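Local coordinates for protein 5,10-methylenetetrahydromethanopterin reductase (Methanopyrus kandleri, PDB 1EZW) that catalyses the reversible, coenzyme F420-dependent reduction of methylenetetrahydromethanopterin to methyltetrahydromethanopterin in methanogenesis from carbon dioxide, working as a homotetramer, at residues N67-H72 with I114-P119; R132-V137 with G151-T156. All coordinates share one frame; numbering follows the deposited sequence. Where two conformers were deposited one is given.

Contact 1: N67-H72 with I114-P119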
# COMPACT_ATOMS: atom_id res chain seq x y z
N ASN A 67 9.42 -24.13 -4.90
CA ASN A 67 10.23 -25.36 -5.04
C ASN A 67 11.69 -25.09 -4.74
O ASN A 67 12.12 -23.94 -4.64
CB ASN A 67 10.07 -25.92 -6.48
CG ASN A 67 10.53 -24.91 -7.54
OD1 ASN A 67 9.71 -24.16 -8.11
ND2 ASN A 67 11.82 -24.87 -7.78
N PRO A 68 12.49 -26.14 -4.59
CA PRO A 68 13.94 -25.97 -4.29
C PRO A 68 14.85 -25.58 -5.44
O PRO A 68 16.01 -25.25 -5.20
CB PRO A 68 14.37 -27.39 -3.84
CG PRO A 68 13.04 -28.10 -3.52
CD PRO A 68 12.10 -27.57 -4.56
N TYR A 69 14.33 -25.62 -6.66
CA TYR A 69 15.16 -25.51 -7.85
C TYR A 69 15.31 -24.22 -8.61
O TYR A 69 16.40 -23.90 -9.07
CB TYR A 69 14.70 -26.56 -8.87
CG TYR A 69 14.56 -27.95 -8.26
CD1 TYR A 69 13.30 -28.50 -8.02
CD2 TYR A 69 15.69 -28.66 -7.81
CE1 TYR A 69 13.14 -29.70 -7.35
CE2 TYR A 69 15.54 -29.90 -7.11
CZ TYR A 69 14.25 -30.40 -6.90
OH TYR A 69 14.04 -31.62 -6.23
N THR A 70 14.21 -23.50 -8.79
CA THR A 70 14.29 -22.31 -9.62
C THR A 70 14.92 -21.11 -8.93
O THR A 70 15.15 -20.09 -9.60
CB THR A 70 12.91 -21.93 -10.15
OG1 THR A 70 12.11 -21.57 -9.02
CG2 THR A 70 12.25 -23.13 -10.96
N ARG A 71 15.15 -21.19 -7.62
CA ARG A 71 15.81 -20.09 -6.88
C ARG A 71 16.67 -20.78 -5.84
O ARG A 71 16.29 -21.83 -5.32
CB ARG A 71 14.79 -19.24 -6.10
CG ARG A 71 13.75 -18.57 -6.98
CD ARG A 71 12.82 -17.78 -6.03
NE ARG A 71 11.68 -17.16 -6.73
CZ ARG A 71 10.63 -17.85 -7.17
NH1 ARG A 71 9.63 -17.24 -7.80
NH2 ARG A 71 10.59 -19.16 -6.99
N HIS A 72 17.80 -20.18 -5.49
CA HIS A 72 18.64 -20.74 -4.45
C HIS A 72 17.84 -20.74 -3.15
O HIS A 72 17.06 -19.82 -2.88
CB HIS A 72 19.88 -19.84 -4.30
CG HIS A 72 20.98 -20.44 -3.47
ND1 HIS A 72 20.90 -20.55 -2.10
CD2 HIS A 72 22.17 -20.98 -3.83
CE1 HIS A 72 22.01 -21.13 -1.65
NE2 HIS A 72 22.80 -21.40 -2.68
N ILE A 114 18.81 -32.74 -10.15
CA ILE A 114 20.09 -32.05 -10.23
C ILE A 114 20.49 -31.46 -8.87
O ILE A 114 19.66 -30.84 -8.19
CB ILE A 114 20.01 -30.86 -11.22
CG1 ILE A 114 19.52 -31.33 -12.60
CG2 ILE A 114 21.38 -30.17 -11.31
CD1 ILE A 114 19.13 -30.21 -13.54
N PRO A 115 21.73 -31.71 -8.41
CA PRO A 115 22.19 -31.14 -7.12
C PRO A 115 22.59 -29.71 -7.51
O PRO A 115 23.76 -29.30 -7.38
CB PRO A 115 23.38 -32.04 -6.77
CG PRO A 115 23.98 -32.30 -8.13
CD PRO A 115 22.74 -32.66 -8.94
N ILE A 116 21.60 -28.94 -7.99
CA ILE A 116 21.83 -27.59 -8.50
C ILE A 116 22.66 -26.65 -7.64
O ILE A 116 23.52 -25.94 -8.15
CB ILE A 116 20.47 -26.86 -8.81
CG1 ILE A 116 19.69 -27.62 -9.88
CG2 ILE A 116 20.75 -25.41 -9.29
CD1 ILE A 116 18.36 -26.96 -10.31
N TRP A 117 22.42 -26.68 -6.34
CA TRP A 117 23.11 -25.75 -5.45
C TRP A 117 24.30 -26.28 -4.66
O TRP A 117 24.72 -25.69 -3.67
CB TRP A 117 22.09 -25.07 -4.51
CG TRP A 117 20.89 -24.48 -5.24
CD1 TRP A 117 19.58 -24.87 -5.10
CD2 TRP A 117 20.89 -23.44 -6.24
NE1 TRP A 117 18.77 -24.14 -5.95
CE2 TRP A 117 19.55 -23.27 -6.66
CE3 TRP A 117 21.90 -22.65 -6.83
CZ2 TRP A 117 19.18 -22.32 -7.63
CZ3 TRP A 117 21.53 -21.71 -7.80
CH2 TRP A 117 20.17 -21.55 -8.19
N ASN A 118 24.85 -27.40 -5.14
CA ASN A 118 26.08 -27.94 -4.55
C ASN A 118 26.96 -28.15 -5.79
O ASN A 118 27.00 -29.24 -6.37
CB ASN A 118 25.82 -29.26 -3.82
CG ASN A 118 27.08 -29.75 -3.10
OD1 ASN A 118 28.15 -29.26 -3.37
ND2 ASN A 118 26.93 -30.71 -2.20
N PRO A 119 27.68 -27.10 -6.22
CA PRO A 119 28.56 -27.07 -7.38
C PRO A 119 29.59 -28.18 -7.47
O PRO A 119 29.95 -28.59 -8.57
CB PRO A 119 29.19 -25.68 -7.30
CG PRO A 119 28.04 -24.87 -6.71
CD PRO A 119 27.71 -25.77 -5.55
O HOH W 1 25.05 -23.01 -3.02
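Tyr69 and His72 face Ile116 and Trp117 across two irregular backbones, whose CA atoms come to 7.0 Å for Tyr69 and Ile116 and 6.8 Å for His72 and Trp117. Pro68 to Thr70 wind in a helical sense but do not form a helix, while 115-118 make a type I beta turn. The direct bond between the segments uses a side chain: Trp117 NE1 donates to Pro68 O at 3.1 Å with an N-H...O angle of 144°. This carbonyl also accepts from Tyr153 OH. It lies practically in the indole plane, which, with the packing on both faces, is likely to hold the ring's rotation. One face of the indole is covered by Ile116 CG2 from its own segment. On the opposite face sits the backbone of His72, whose CA is 3.8 Å from the centroid of the five-membered ring, close enough to the ring normal for a CH-pi contact. The fold is a (beta/alpha)8, or TIM, barrel; residues 67-72 connect strand 60-63 to helix 73-86, whereas the loop holding 114-119 belongs to the long excursion between strands 93-95 and 173-176. His72 ends its loop as the N-cap of helix 73-86, its ND1 bonded to Leu74 N. With CG anti to the backbone N (chi1 -168°), the imidazole is carried beside the indole, CD2 of His72 lying 3.4 Å from CE3 of Trp117 and the two planes inclined at 51°. A water 2.8 Å from His72 NE2, at the edge of the imidazole, donates to Trp117 O and so bridges the two residues. Tyr69 of the second subunit packs on Trp117, and Met106 of that subunit on His72.

Contact 2: R132-V137 with G151-T156; sequences REVKEV and GKYVKT
Glu133 reaches from helix 127-142 to the backbone of 152-154, and its carboxylate accepts from three successive N-H groups. OE1 takes Lys152 N at 2.7 Å (N-H...O 152°). OE2 takes two: Tyr153 N at 2.7 Å (151°), met like Lys152 N on the syn side and somewhat out of the carboxylate plane, and Val154 N at 3.1 Å, nearly in line with the C-O bond. An extended chain beyond CG (chi2 -171°) carries CD across to the loop. The three N-H donors would probably favour the charged form; Lys152 NZ, 6.5 Å from Glu133 OE1, bonds weakly to Glu124 O instead. OE2 also lies in the plane of the Tyr153 ring, at its edge, and Tyr153 OH is satisfied by the Pro68 carbonyl. The loop is closed internally by Gly151 N to Val154 O at 2.8 Å. An alanine in place of Glu133 would probably leave the three backbone N-H groups without their acceptor and the loop less firmly tied to the helix. Val137 CG2 lies 3.9 Å from Val154 CG1. Helix 73-86 backs this apolar side, Pro73 touching Val134 and Val154 and Leu74 touching Val137, while Arg132 forms a salt bridge to Glu188 on helix 180-189.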
# COMPACT_ATOMS: atom_id res chain seq x y z
N ARG A 132 13.98 -31.60 2.13
CA ARG A 132 14.48 -31.59 3.50
C ARG A 132 15.62 -30.56 3.65
O ARG A 132 15.71 -29.89 4.67
CB ARG A 132 15.06 -32.98 3.86
CG ARG A 132 14.04 -34.07 4.02
CD ARG A 132 14.81 -35.40 4.22
NE ARG A 132 13.91 -36.52 4.42
CZ ARG A 132 13.36 -36.86 5.58
NH1 ARG A 132 12.55 -37.91 5.64
NH2 ARG A 132 13.63 -36.17 6.68
N GLU A 133 16.49 -30.50 2.66
CA GLU A 133 17.65 -29.60 2.73
C GLU A 133 17.21 -28.15 2.63
O GLU A 133 17.70 -27.32 3.39
CB GLU A 133 18.67 -29.91 1.63
CG GLU A 133 19.28 -31.34 1.86
CD GLU A 133 20.44 -31.65 0.96
OE1 GLU A 133 20.92 -32.82 1.03
OE2 GLU A 133 20.91 -30.78 0.20
N VAL A 134 16.29 -27.87 1.72
CA VAL A 134 15.82 -26.48 1.62
C VAL A 134 15.18 -26.10 2.94
O VAL A 134 15.33 -24.96 3.41
CB VAL A 134 14.78 -26.27 0.49
CG1 VAL A 134 14.32 -24.79 0.51
CG2 VAL A 134 15.38 -26.56 -0.83
N LYS A 135 14.42 -27.01 3.56
CA LYS A 135 13.83 -26.68 4.84
C LYS A 135 14.91 -26.31 5.87
O LYS A 135 14.78 -25.31 6.60
CB LYS A 135 12.97 -27.84 5.37
CG LYS A 135 12.23 -27.40 6.61
CD LYS A 135 11.71 -28.55 7.46
CE LYS A 135 11.04 -27.99 8.72
NZ LYS A 135 10.91 -28.95 9.86
N GLU A 136 15.98 -27.11 5.98
CA GLU A 136 17.03 -26.79 6.94
C GLU A 136 17.64 -25.41 6.67
O GLU A 136 17.90 -24.66 7.59
CB GLU A 136 18.13 -27.85 6.95
CG GLU A 136 17.66 -29.16 7.48
CD GLU A 136 17.10 -29.05 8.89
OE1 GLU A 136 16.04 -29.65 9.13
OE2 GLU A 136 17.71 -28.36 9.74
N VAL A 137 17.89 -25.10 5.40
CA VAL A 137 18.47 -23.81 5.07
C VAL A 137 17.52 -22.66 5.45
O VAL A 137 17.94 -21.65 6.03
CB VAL A 137 18.82 -23.74 3.58
CG1 VAL A 137 19.14 -22.27 3.16
CG2 VAL A 137 20.03 -24.66 3.30
N GLY A 151 24.78 -30.27 2.25
CA GLY A 151 23.94 -31.43 1.98
C GLY A 151 24.31 -31.95 0.62
O GLY A 151 25.36 -31.58 0.08
N LYS A 152 23.45 -32.79 0.05
CA LYS A 152 23.67 -33.36 -1.28
C LYS A 152 23.18 -32.43 -2.38
O LYS A 152 23.70 -32.45 -3.48
CB LYS A 152 22.87 -34.67 -1.48
CG LYS A 152 23.08 -35.78 -0.45
CD LYS A 152 22.05 -36.94 -0.69
CE LYS A 152 22.42 -37.93 -1.84
NZ LYS A 152 22.54 -37.47 -3.27
N TYR A 153 22.17 -31.61 -2.09
CA TYR A 153 21.60 -30.72 -3.11
C TYR A 153 22.05 -29.26 -2.92
O TYR A 153 22.12 -28.51 -3.87
CB TYR A 153 20.05 -30.86 -3.09
CG TYR A 153 19.26 -29.56 -3.12
CD1 TYR A 153 18.81 -28.99 -4.32
CD2 TYR A 153 18.98 -28.88 -1.93
CE1 TYR A 153 18.10 -27.78 -4.33
CE2 TYR A 153 18.28 -27.66 -1.93
CZ TYR A 153 17.85 -27.13 -3.12
OH TYR A 153 17.17 -25.91 -3.09
N VAL A 154 22.37 -28.88 -1.69
CA VAL A 154 22.85 -27.52 -1.48
C VAL A 154 23.99 -27.56 -0.49
O VAL A 154 23.93 -28.27 0.52
CB VAL A 154 21.71 -26.55 -0.95
CG1 VAL A 154 21.10 -27.07 0.36
CG2 VAL A 154 22.29 -25.17 -0.74
N LYS A 155 25.04 -26.81 -0.80
CA LYS A 155 26.17 -26.67 0.10
C LYS A 155 26.44 -25.17 0.17
O LYS A 155 26.72 -24.54 -0.82
CB LYS A 155 27.42 -27.42 -0.40
CG LYS A 155 28.61 -27.18 0.55
CD LYS A 155 29.89 -27.92 0.06
CE LYS A 155 31.07 -27.57 0.99
NZ LYS A 155 32.27 -28.41 0.71
N THR A 156 26.32 -24.60 1.36
CA THR A 156 26.56 -23.16 1.50
C THR A 156 27.95 -22.92 2.07
O THR A 156 28.66 -23.87 2.46
CB THR A 156 25.59 -22.54 2.52
OG1 THR A 156 25.90 -22.98 3.84
CG2 THR A 156 24.14 -22.93 2.21

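From the N terminus, the chain leaves strand 60-63, enters 67-72, and passes through helix 73-86, strand 93-95 and helix 100-106 before contact 1 closes that long loop at 114-119. It then runs into helix 127-142, whose 132-137 portion opens contact 2; the much shorter loop shuts at 151-156, ahead of strand 173-176. The contacts are therefore in series, neither nested nor crossed, yet their centres lie about 9 Å apart. Trp117 O and Lys155 N, at 3.1 Å, probably hydrogen bond, and Tyr153 meets the indole of Trp117 with the two ring planes at about 80°. Together they bind the excursion before strand 173-176 to the start of helix 73-86, beside the second subunit.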